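Long-range contacts in acyl-CoA dehydrogenase domain protein Tcur3481 (Thermomonospora curvata, PDB 6WY9), which probably acts as an FAD-dependent acyl-CoA dehydrogenase, a flavoprotein oxidoreductase that forms a four-chain assembly: residues I157-V165 / F176-W187; Q265-M276 / W303-R314. One frame throughout, in Å; residues are numbered along the deposited sequence.

Interaction 1. Residues I157-V165 / F176-W187; sequences ITGAAHLLV and FLVDADAPGLSW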
loop_
_atom_site.group_PDB
_atom_site.type_symbol
_atom_site.label_atom_id
_atom_site.label_comp_id
_atom_site.label_asym_id
_atom_site.label_seq_id
_atom_site.Cartn_x
_atom_site.Cartn_y
_atom_site.Cartn_z
ATOM N N ILE B 157 -7.058 -4.718 -34.438
ATOM C CA ILE B 157 -7.965 -5.374 -35.405
ATOM C C ILE B 157 -7.533 -5.146 -36.847
ATOM O O ILE B 157 -7.819 -5.980 -37.728
ATOM C CB ILE B 157 -9.414 -4.899 -35.160
ATOM C CG1 ILE B 157 -10.434 -5.761 -35.964
ATOM C CG2 ILE B 157 -9.546 -3.437 -35.616
ATOM C CD1 ILE B 157 -11.146 -6.864 -35.201
ATOM N N THR B 158 -6.827 -4.035 -37.137
ATOM C CA THR B 158 -6.530 -3.687 -38.519
ATOM C C THR B 158 -5.518 -4.662 -39.126
ATOM O O THR B 158 -4.439 -4.907 -38.561
ATOM C CB THR B 158 -5.999 -2.244 -38.614
ATOM O OG1 THR B 158 -6.861 -1.400 -37.848
ATOM C CG2 THR B 158 -6.016 -1.739 -40.082
ATOM N N GLY B 159 -5.864 -5.179 -40.305
ATOM C CA GLY B 159 -5.050 -6.140 -41.019
ATOM C C GLY B 159 -5.128 -7.573 -40.520
ATOM O O GLY B 159 -4.468 -8.438 -41.099
ATOM N N ALA B 160 -5.880 -7.866 -39.466
ATOM C CA ALA B 160 -6.007 -9.250 -39.007
ATOM C C ALA B 160 -6.929 -10.018 -39.957
ATOM O O ALA B 160 -8.018 -9.541 -40.285
ATOM C CB ALA B 160 -6.541 -9.297 -37.580
ATOM N N ALA B 161 -6.480 -11.187 -40.427
ATOM C CA ALA B 161 -7.270 -11.963 -41.388
ATOM C C ALA B 161 -8.284 -12.884 -40.696
ATOM O O ALA B 161 -9.305 -13.257 -41.294
ATOM C CB ALA B 161 -6.338 -12.771 -42.295
ATOM N N HIS B 162 -8.025 -13.247 -39.444
ATOM C CA HIS B 162 -8.859 -14.159 -38.686
ATOM C C HIS B 162 -8.804 -13.761 -37.225
ATOM O O HIS B 162 -7.816 -13.182 -36.765
ATOM C CB HIS B 162 -8.405 -15.614 -38.809
ATOM C CG HIS B 162 -7.943 -15.993 -40.177
ATOM N ND1 HIS B 162 -8.798 -16.470 -41.142
ATOM C CD2 HIS B 162 -6.711 -15.982 -40.734
ATOM C CE1 HIS B 162 -8.115 -16.731 -42.244
ATOM N NE2 HIS B 162 -6.844 -16.448 -42.021
ATOM N N LEU B 163 -9.874 -14.089 -36.505
ATOM C CA LEU B 163 -10.023 -13.825 -35.083
ATOM C C LEU B 163 -10.423 -15.107 -34.367
ATOM O O LEU B 163 -11.261 -15.863 -34.862
ATOM C CB LEU B 163 -11.109 -12.781 -34.811
ATOM C CG LEU B 163 -11.116 -11.431 -35.529
ATOM C CD1 LEU B 163 -11.788 -11.585 -36.882
ATOM C CD2 LEU B 163 -11.865 -10.404 -34.659
ATOM N N LEU B 164 -9.839 -15.340 -33.193
ATOM C CA LEU B 164 -10.377 -16.315 -32.262
ATOM C C LEU B 164 -11.346 -15.596 -31.331
ATOM O O LEU B 164 -10.952 -14.648 -30.634
ATOM C CB LEU B 164 -9.257 -16.984 -31.469
ATOM C CG LEU B 164 -8.154 -17.619 -32.288
ATOM C CD1 LEU B 164 -7.217 -18.401 -31.394
ATOM C CD2 LEU B 164 -8.752 -18.539 -33.438
ATOM N N VAL B 165 -12.592 -16.066 -31.292
ATOM C CA VAL B 165 -13.702 -15.424 -30.583
ATOM C C VAL B 165 -14.231 -16.398 -29.533
ATOM O O VAL B 165 -14.610 -17.518 -29.882
ATOM C CB VAL B 165 -14.843 -15.061 -31.559
ATOM C CG1 VAL B 165 -16.091 -14.509 -30.797
ATOM C CG2 VAL B 165 -14.356 -14.113 -32.648
ATOM N N PHE B 176 -13.627 -20.145 -30.952
ATOM C CA PHE B 176 -14.025 -20.374 -32.340
ATOM C C PHE B 176 -13.240 -19.467 -33.264
ATOM O O PHE B 176 -13.084 -18.277 -32.974
ATOM C CB PHE B 176 -15.514 -20.092 -32.550
ATOM C CG PHE B 176 -16.413 -20.858 -31.627
ATOM C CD1 PHE B 176 -16.587 -20.453 -30.299
ATOM C CD2 PHE B 176 -17.094 -21.970 -32.095
ATOM C CE1 PHE B 176 -17.442 -21.183 -29.454
ATOM C CE2 PHE B 176 -17.931 -22.697 -31.283
ATOM C CZ PHE B 176 -18.116 -22.300 -29.963
ATOM N N LEU B 177 -12.790 -20.018 -34.393
ATOM C CA LEU B 177 -12.069 -19.257 -35.402
ATOM C C LEU B 177 -13.034 -18.602 -36.384
ATOM O O LEU B 177 -13.943 -19.256 -36.923
ATOM C CB LEU B 177 -11.087 -20.156 -36.155
ATOM C CG LEU B 177 -10.117 -19.402 -37.069
ATOM C CD1 LEU B 177 -8.741 -20.025 -37.011
ATOM C CD2 LEU B 177 -10.645 -19.417 -38.502
ATOM N N VAL B 178 -12.805 -17.321 -36.654
ATOM C CA VAL B 178 -13.666 -16.556 -37.548
ATOM C C VAL B 178 -12.806 -15.827 -38.569
ATOM O O VAL B 178 -11.783 -15.228 -38.212
ATOM C CB VAL B 178 -14.526 -15.558 -36.749
ATOM C CG1 VAL B 178 -15.273 -14.668 -37.687
ATOM C CG2 VAL B 178 -15.484 -16.318 -35.842
ATOM N N ASP B 179 -13.234 -15.839 -39.824
ATOM C CA ASP B 179 -12.551 -15.037 -40.833
ATOM C C ASP B 179 -12.979 -13.581 -40.697
ATOM O O ASP B 179 -14.134 -13.287 -40.368
ATOM C CB ASP B 179 -12.831 -15.587 -42.239
ATOM C CG ASP B 179 -12.182 -16.946 -42.450
ATOM O OD1 ASP B 179 -11.123 -17.198 -41.836
ATOM O OD2 ASP B 179 -12.734 -17.774 -43.184
ATOM N N ALA B 180 -12.025 -12.666 -40.892
ATOM C CA ALA B 180 -12.294 -11.245 -40.670
ATOM C C ALA B 180 -13.268 -10.669 -41.686
ATOM O O ALA B 180 -13.803 -9.581 -41.449
ATOM C CB ALA B 180 -11.003 -10.426 -40.720
ATOM N N ASP B 181 -13.469 -11.351 -42.817
ATOM C CA ASP B 181 -14.433 -10.981 -43.848
ATOM C C ASP B 181 -15.703 -11.837 -43.792
ATOM O O ASP B 181 -16.484 -11.841 -44.752
ATOM C CB ASP B 181 -13.789 -11.089 -45.230
ATOM C CG ASP B 181 -13.321 -12.500 -45.539
ATOM O OD1 ASP B 181 -13.334 -13.346 -44.619
ATOM O OD2 ASP B 181 -12.947 -12.775 -46.692
ATOM N N ALA B 182 -15.918 -12.556 -42.693
ATOM C CA ALA B 182 -17.088 -13.422 -42.567
ATOM C C ALA B 182 -18.384 -12.619 -42.691
ATOM O O ALA B 182 -18.463 -11.487 -42.192
ATOM C CB ALA B 182 -17.066 -14.147 -41.217
ATOM N N PRO B 183 -19.437 -13.186 -43.291
ATOM C CA PRO B 183 -20.725 -12.485 -43.308
ATOM C C PRO B 183 -21.280 -12.351 -41.895
ATOM O O PRO B 183 -21.069 -13.206 -41.030
ATOM C CB PRO B 183 -21.618 -13.371 -44.193
ATOM C CG PRO B 183 -21.003 -14.719 -44.164
ATOM C CD PRO B 183 -19.524 -14.545 -43.851
ATOM N N GLY B 184 -21.974 -11.242 -41.658
ATOM C CA GLY B 184 -22.499 -10.949 -40.337
ATOM C C GLY B 184 -21.505 -10.374 -39.347
ATOM O O GLY B 184 -21.870 -10.135 -38.186
ATOM N N LEU B 185 -20.266 -10.129 -39.744
ATOM C CA LEU B 185 -19.262 -9.609 -38.829
ATOM C C LEU B 185 -19.044 -8.134 -39.122
ATOM O O LEU B 185 -18.843 -7.762 -40.280
ATOM C CB LEU B 185 -17.958 -10.382 -38.994
ATOM C CG LEU B 185 -16.826 -10.022 -38.063
ATOM C CD1 LEU B 185 -17.168 -10.623 -36.706
ATOM C CD2 LEU B 185 -15.557 -10.601 -38.634
ATOM N N SER B 186 -19.067 -7.288 -38.094
ATOM C CA SER B 186 -18.699 -5.900 -38.348
ATOM C C SER B 186 -18.039 -5.332 -37.109
ATOM O O SER B 186 -18.202 -5.864 -36.004
ATOM C CB SER B 186 -19.911 -5.060 -38.765
ATOM O OG SER B 186 -20.838 -4.957 -37.708
ATOM N N TRP B 187 -17.265 -4.262 -37.278
ATOM C CA TRP B 187 -16.772 -3.649 -36.050
ATOM C C TRP B 187 -16.714 -2.136 -36.164
ATOM O O TRP B 187 -16.798 -1.559 -37.247
ATOM C CB TRP B 187 -15.411 -4.210 -35.612
ATOM C CG TRP B 187 -14.315 -4.059 -36.581
ATOM C CD1 TRP B 187 -13.474 -2.982 -36.707
ATOM C CD2 TRP B 187 -13.871 -5.029 -37.533
ATOM N NE1 TRP B 187 -12.550 -3.217 -37.698
ATOM C CE2 TRP B 187 -12.767 -4.467 -38.220
ATOM C CE3 TRP B 187 -14.299 -6.313 -37.881
ATOM C CZ2 TRP B 187 -12.094 -5.145 -39.244
ATOM C CZ3 TRP B 187 -13.626 -6.988 -38.901
ATOM C CH2 TRP B 187 -12.537 -6.402 -39.566
HETATM O O HOH W 1 -9.969 -13.265 -44.270
#

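Interaction 2. Residues Q265-M276 / W303-R314; sequences QLADCYIEIEAM and WADEGGLNVVHR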
loop_
_atom_site.group_PDB
_atom_site.type_symbol
_atom_site.label_atom_id
_atom_site.label_comp_id
_atom_site.label_asym_id
_atom_site.label_seq_id
_atom_site.Cartn_x
_atom_site.Cartn_y
_atom_site.Cartn_z
ATOM N N GLN B 265 11.617 4.754 -3.798
ATOM C CA GLN B 265 10.628 4.532 -4.834
ATOM C C GLN B 265 11.231 3.702 -5.947
ATOM O O GLN B 265 10.598 2.766 -6.418
ATOM C CB GLN B 265 10.107 5.892 -5.373
ATOM C CG GLN B 265 9.143 6.573 -4.305
ATOM C CD GLN B 265 8.762 7.973 -4.669
ATOM O OE1 GLN B 265 7.833 8.185 -5.434
ATOM N NE2 GLN B 265 9.506 8.961 -4.136
ATOM N N LEU B 266 12.478 4.013 -6.351
ATOM C CA LEU B 266 13.140 3.185 -7.352
ATOM C C LEU B 266 13.328 1.754 -6.864
ATOM O O LEU B 266 13.186 0.800 -7.642
ATOM C CB LEU B 266 14.500 3.784 -7.732
ATOM C CG LEU B 266 14.459 5.150 -8.426
ATOM C CD1 LEU B 266 15.860 5.738 -8.386
ATOM C CD2 LEU B 266 14.049 4.963 -9.922
ATOM N N ALA B 267 13.699 1.580 -5.590
ATOM C CA ALA B 267 13.889 0.219 -5.063
ATOM C C ALA B 267 12.583 -0.559 -5.059
ATOM O O ALA B 267 12.576 -1.780 -5.250
ATOM C CB ALA B 267 14.428 0.261 -3.628
ATOM N N ASP B 268 11.487 0.105 -4.746
ATOM C CA ASP B 268 10.225 -0.627 -4.721
ATOM C C ASP B 268 9.869 -1.095 -6.120
ATOM O O ASP B 268 9.369 -2.211 -6.287
ATOM C CB ASP B 268 9.114 0.218 -4.121
ATOM C CG ASP B 268 9.208 0.314 -2.575
ATOM O OD1 ASP B 268 9.900 -0.479 -1.903
ATOM O OD2 ASP B 268 8.553 1.204 -2.056
ATOM N N CYS B 269 10.161 -0.272 -7.144
ATOM C CA CYS B 269 10.013 -0.719 -8.527
ATOM C C CYS B 269 10.875 -1.950 -8.808
ATOM O O CYS B 269 10.432 -2.908 -9.458
ATOM C CB CYS B 269 10.423 0.390 -9.502
ATOM S SG CYS B 269 9.324 1.843 -9.482
ATOM N N TYR B 270 12.154 -1.878 -8.429
ATOM C CA TYR B 270 13.068 -3.008 -8.608
ATOM C C TYR B 270 12.519 -4.290 -7.964
ATOM O O TYR B 270 12.522 -5.366 -8.574
ATOM C CB TYR B 270 14.407 -2.589 -7.981
ATOM C CG TYR B 270 15.595 -3.468 -8.215
ATOM C CD1 TYR B 270 15.735 -4.666 -7.508
ATOM C CD2 TYR B 270 16.641 -3.057 -9.041
ATOM C CE1 TYR B 270 16.866 -5.467 -7.692
ATOM C CE2 TYR B 270 17.771 -3.844 -9.216
ATOM C CZ TYR B 270 17.870 -5.050 -8.531
ATOM O OH TYR B 270 18.982 -5.854 -8.666
ATOM N N ILE B 271 12.115 -4.198 -6.693
ATOM C CA ILE B 271 11.540 -5.346 -5.997
ATOM C C ILE B 271 10.332 -5.899 -6.767
ATOM O O ILE B 271 10.221 -7.105 -7.017
ATOM C CB ILE B 271 11.152 -4.937 -4.566
ATOM C CG1 ILE B 271 12.388 -4.775 -3.666
ATOM C CG2 ILE B 271 10.102 -5.940 -3.949
ATOM C CD1 ILE B 271 12.046 -3.890 -2.405
ATOM N N GLU B 272 9.430 -5.013 -7.185
ATOM C CA GLU B 272 8.216 -5.471 -7.840
ATOM C C GLU B 272 8.545 -6.158 -9.155
ATOM O O GLU B 272 7.897 -7.149 -9.527
ATOM C CB GLU B 272 7.265 -4.292 -8.072
ATOM C CG GLU B 272 6.531 -3.880 -6.750
ATOM C CD GLU B 272 5.789 -2.575 -6.908
ATOM O OE1 GLU B 272 6.128 -1.791 -7.846
ATOM O OE2 GLU B 272 4.910 -2.318 -6.080
ATOM N N ILE B 273 9.540 -5.627 -9.869
ATOM C CA ILE B 273 9.968 -6.210 -11.132
ATOM C C ILE B 273 10.579 -7.586 -10.894
ATOM O O ILE B 273 10.330 -8.533 -11.653
ATOM C CB ILE B 273 10.942 -5.265 -11.861
ATOM C CG1 ILE B 273 10.210 -4.011 -12.389
ATOM C CG2 ILE B 273 11.766 -6.027 -12.990
ATOM C CD1 ILE B 273 11.156 -2.939 -13.017
ATOM N N GLU B 274 11.391 -7.731 -9.845
ATOM C CA GLU B 274 11.935 -9.076 -9.559
ATOM C C GLU B 274 10.821 -10.067 -9.245
ATOM O O GLU B 274 10.847 -11.217 -9.697
ATOM C CB GLU B 274 12.948 -9.006 -8.411
ATOM C CG GLU B 274 14.192 -8.308 -8.950
ATOM C CD GLU B 274 15.514 -8.651 -8.268
ATOM O OE1 GLU B 274 15.553 -8.962 -7.051
ATOM O OE2 GLU B 274 16.543 -8.552 -8.964
ATOM N N ALA B 275 9.819 -9.627 -8.491
ATOM C CA ALA B 275 8.683 -10.487 -8.164
ATOM C C ALA B 275 7.882 -10.859 -9.417
ATOM O O ALA B 275 7.507 -12.020 -9.606
ATOM C CB ALA B 275 7.800 -9.781 -7.146
ATOM N N MET B 276 7.575 -9.856 -10.247
ATOM C CA MET B 276 6.905 -10.076 -11.519
ATOM C C MET B 276 7.614 -11.133 -12.333
ATOM O O MET B 276 6.979 -12.039 -12.877
ATOM C CB MET B 276 6.873 -8.755 -12.285
ATOM C CG MET B 276 5.848 -7.795 -11.664
ATOM S SD MET B 276 6.180 -6.064 -12.158
ATOM C CE MET B 276 5.571 -6.271 -13.849
ATOM N N TRP B 303 0.554 -9.942 -10.429
ATOM C CA TRP B 303 1.787 -9.151 -10.291
ATOM C C TRP B 303 1.900 -8.111 -11.408
ATOM O O TRP B 303 2.267 -6.957 -11.153
ATOM C CB TRP B 303 3.012 -10.073 -10.279
ATOM C CG TRP B 303 3.349 -10.485 -8.886
ATOM C CD1 TRP B 303 3.130 -11.715 -8.308
ATOM C CD2 TRP B 303 3.848 -9.636 -7.857
ATOM N NE1 TRP B 303 3.505 -11.686 -6.992
ATOM C CE2 TRP B 303 3.954 -10.419 -6.684
ATOM C CE3 TRP B 303 4.246 -8.284 -7.817
ATOM C CZ2 TRP B 303 4.433 -9.908 -5.474
ATOM C CZ3 TRP B 303 4.751 -7.762 -6.621
ATOM C CH2 TRP B 303 4.848 -8.580 -5.448
ATOM N N ALA B 304 1.571 -8.512 -12.650
ATOM C CA ALA B 304 1.531 -7.565 -13.770
ATOM C C ALA B 304 0.545 -6.444 -13.498
ATOM O O ALA B 304 0.841 -5.266 -13.751
ATOM C CB ALA B 304 1.119 -8.290 -15.070
ATOM N N ASP B 305 -0.656 -6.811 -13.030
ATOM C CA ASP B 305 -1.741 -5.845 -12.871
ATOM C C ASP B 305 -1.453 -4.878 -11.738
ATOM O O ASP B 305 -1.867 -3.713 -11.786
ATOM C CB ASP B 305 -3.067 -6.546 -12.548
ATOM C CG ASP B 305 -3.527 -7.464 -13.650
ATOM O OD1 ASP B 305 -3.086 -7.275 -14.781
ATOM O OD2 ASP B 305 -4.370 -8.333 -13.342
ATOM N N GLU B 306 -0.827 -5.361 -10.668
ATOM C CA GLU B 306 -0.662 -4.531 -9.476
ATOM C C GLU B 306 0.758 -3.983 -9.395
ATOM O O GLU B 306 0.959 -2.770 -9.312
ATOM C CB GLU B 306 -1.010 -5.348 -8.213
ATOM C CG GLU B 306 -0.866 -4.601 -6.871
ATOM C CD GLU B 306 -1.994 -3.600 -6.638
ATOM O OE1 GLU B 306 -3.119 -3.791 -7.170
ATOM O OE2 GLU B 306 -1.740 -2.609 -5.924
ATOM N N GLY B 307 1.747 -4.862 -9.411
ATOM C CA GLY B 307 3.129 -4.396 -9.441
ATOM C C GLY B 307 3.457 -3.581 -10.690
ATOM O O GLY B 307 4.039 -2.497 -10.601
ATOM N N GLY B 308 3.070 -4.080 -11.866
ATOM C CA GLY B 308 3.380 -3.348 -13.097
ATOM C C GLY B 308 2.748 -1.966 -13.126
ATOM O O GLY B 308 3.386 -0.982 -13.528
ATOM N N LEU B 309 1.508 -1.868 -12.659
ATOM C CA LEU B 309 0.847 -0.576 -12.601
ATOM C C LEU B 309 1.501 0.316 -11.564
ATOM O O LEU B 309 1.652 1.521 -11.801
ATOM C CB LEU B 309 -0.634 -0.725 -12.284
ATOM C CG LEU B 309 -1.445 0.561 -12.469
ATOM C CD1 LEU B 309 -1.181 1.104 -13.934
ATOM C CD2 LEU B 309 -2.893 0.223 -12.236
ATOM N N ASN B 310 1.890 -0.239 -10.402
ATOM C CA ASN B 310 2.624 0.591 -9.437
ATOM C C ASN B 310 3.896 1.158 -10.066
ATOM O O ASN B 310 4.201 2.337 -9.888
ATOM C CB ASN B 310 3.030 -0.181 -8.184
ATOM C CG ASN B 310 1.871 -0.556 -7.301
ATOM O OD1 ASN B 310 0.749 0.003 -7.379
ATOM N ND2 ASN B 310 2.167 -1.467 -6.386
ATOM N N VAL B 311 4.681 0.318 -10.744
ATOM C CA VAL B 311 5.939 0.808 -11.315
ATOM C C VAL B 311 5.680 2.015 -12.213
ATOM O O VAL B 311 6.326 3.056 -12.064
ATOM C CB VAL B 311 6.691 -0.299 -12.080
ATOM C CG1 VAL B 311 7.939 0.347 -12.886
ATOM C CG2 VAL B 311 7.149 -1.461 -11.120
ATOM N N VAL B 312 4.759 1.890 -13.184
ATOM C CA VAL B 312 4.611 3.012 -14.142
ATOM C C VAL B 312 3.978 4.248 -13.496
ATOM O O VAL B 312 4.198 5.353 -13.981
ATOM C CB VAL B 312 3.828 2.615 -15.419
ATOM C CG1 VAL B 312 4.624 1.494 -16.228
ATOM C CG2 VAL B 312 2.342 2.188 -15.136
ATOM N N HIS B 313 3.183 4.114 -12.417
ATOM C CA HIS B 313 2.809 5.312 -11.658
ATOM C C HIS B 313 4.018 5.941 -10.962
ATOM O O HIS B 313 4.145 7.182 -10.900
ATOM C CB HIS B 313 1.727 4.970 -10.612
ATOM C CG HIS B 313 0.329 5.053 -11.161
ATOM N ND1 HIS B 313 -0.365 6.253 -11.247
ATOM C CD2 HIS B 313 -0.469 4.114 -11.726
ATOM C CE1 HIS B 313 -1.565 6.025 -11.764
ATOM N NE2 HIS B 313 -1.664 4.736 -12.043
ATOM N N ARG B 314 4.894 5.114 -10.370
ATOM C CA ARG B 314 6.054 5.717 -9.706
ATOM C C ARG B 314 6.959 6.392 -10.736
ATOM O O ARG B 314 7.485 7.476 -10.476
ATOM C CB ARG B 314 6.851 4.672 -8.895
ATOM C CG ARG B 314 6.090 4.080 -7.689
ATOM C CD ARG B 314 7.039 3.456 -6.635
ATOM N NE ARG B 314 6.309 2.513 -5.782
ATOM C CZ ARG B 314 6.086 1.260 -6.124
ATOM N NH1 ARG B 314 6.557 0.839 -7.304
ATOM N NH2 ARG B 314 5.424 0.430 -5.309
#

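Interaction 1. Residues I157-V165 / F176-W187
The carbonyl oxygen of Ala161 takes two donors. Ala180 N donates to Ala161 O in a hydrogen bond of 2.8 Å, and a water also donates to this oxygen while keeping a weak bond to Asp181 OD1. Beside this site His162 ND1 donates to Asp179 OD1 across 2.5 Å, a short bond bent to 141° at the hydrogen. The acceptor lies in the imidazole plane and is met on its anti side; ring and carboxylate planes are turned 60° apart as the two side chains run alongside each other. Arg117 binds His162 NE2, so both ring nitrogens are engaged and the ring is held against turning.

The backbones of 162-165 and 176-179 pair as an antiparallel hairpin. Leu163 with Val178 and Val165 with Phe176 are the hydrogen-bonded pairs, with Leu163 N to Val178 O at 2.8 Å. On the face of Leu164, its CD2 meets Leu177 CD1 at 3.9 Å. On the other face Val165 CG2 touches Val178 CG2 at 4.0 Å, and Leu163 CD1 approaches Ala180 CA at 3.8 Å.

Two consecutive turns, type I from Asp179 and type II from Ala182, lead into the strand that carries Trp187. Ile157 CG1, trans to the backbone N (chi1 -169°), rests over one indole face, 3.7 Å from the centroid of the five-membered ring of Trp187 in a CH-pi contact. A serine in place of this tryptophan would probably strip Ile157 of that flat surface and open a gap beside the Ile157-Ala160 turn.

The hairpin belongs to the beta domain characteristic of acyl-CoA dehydrogenases: strand 118-122 pairs in parallel with 160-169, strand 206-210 borders 172-179, and Leu147 of strand 144-154 packs against Val165, Phe176 and Val178.

Interaction 2. Residues Q265-M276 / W303-R314
Charge pairing between Glu272 and Arg314 dominates the polar part of this contact. The guanidinium meets the carboxylate end-on through two nitrogens: Arg314 NH1 lies 2.7 Å from Glu272 OE1, and Arg314 NH2 lies 2.9 Å from Glu272 OE2. Both oxygens lie in the guanidinium plane, yet the carboxylate is turned 44° against it. Asn310 ND2 adds a hydrogen bond to Glu272 OE2 at 2.9 Å, coming from the face opposite to Arg314 NH2; a glycerol, probably from the crystallisation liquor, also bonds this oxygen. Arg314 and Asn310 thus fix the carboxylate's rotation and probably favour its charged form. Asp268 CB sits over the centre of one guanidinium face, 3.8 Å from Arg314 CZ.

Apolar contacts and knobs-into-holes packing fill the rest. Ala275 CB stands over the six-membered ring of Trp303, 3.6 Å from its centroid and 9° off the normal, a CH-pi contact. Met276, bent at its last torsion (chi3 74°), lodges among Trp303, Ala304, Gly307 and Gly308, with SD 3.7 Å from Gly308 N; the two glycines leave room for it. Cys269 SG touches Val311 CG1 at 4.0 Å.

The two helices, 260-288 and 295-319, run nearly antiparallel in the C-terminal helical domain. Helix 215-248 packs on Ile273, while a chain of a different protein in the assembly bonds Trp303 NE1 through its backbone and Asp268 OD1 through a basic side chain.

Overall arrangement
Interaction 1 precedes interaction 2 along the chain, and the two lie on opposite sides of its centre. Their centres are 36 Å apart and nearest atoms about 19 Å apart, so they do not meet. They share no helix or strand: interaction 1 pairs strands of the mixed beta sheet, whereas interaction 2 joins helices 260-288 and 295-319. Helix 215-248 follows the sheet and packs against the first of these. Interaction 1 is internal to the chain and away from the flavin, while interaction 2 meets two chains of another protein and brings the Gln265 side chain to about 5 Å, nearest atoms, from a bound dihydroflavine-adenine dinucleotide, linking helical packing to assembly and the cofactor site.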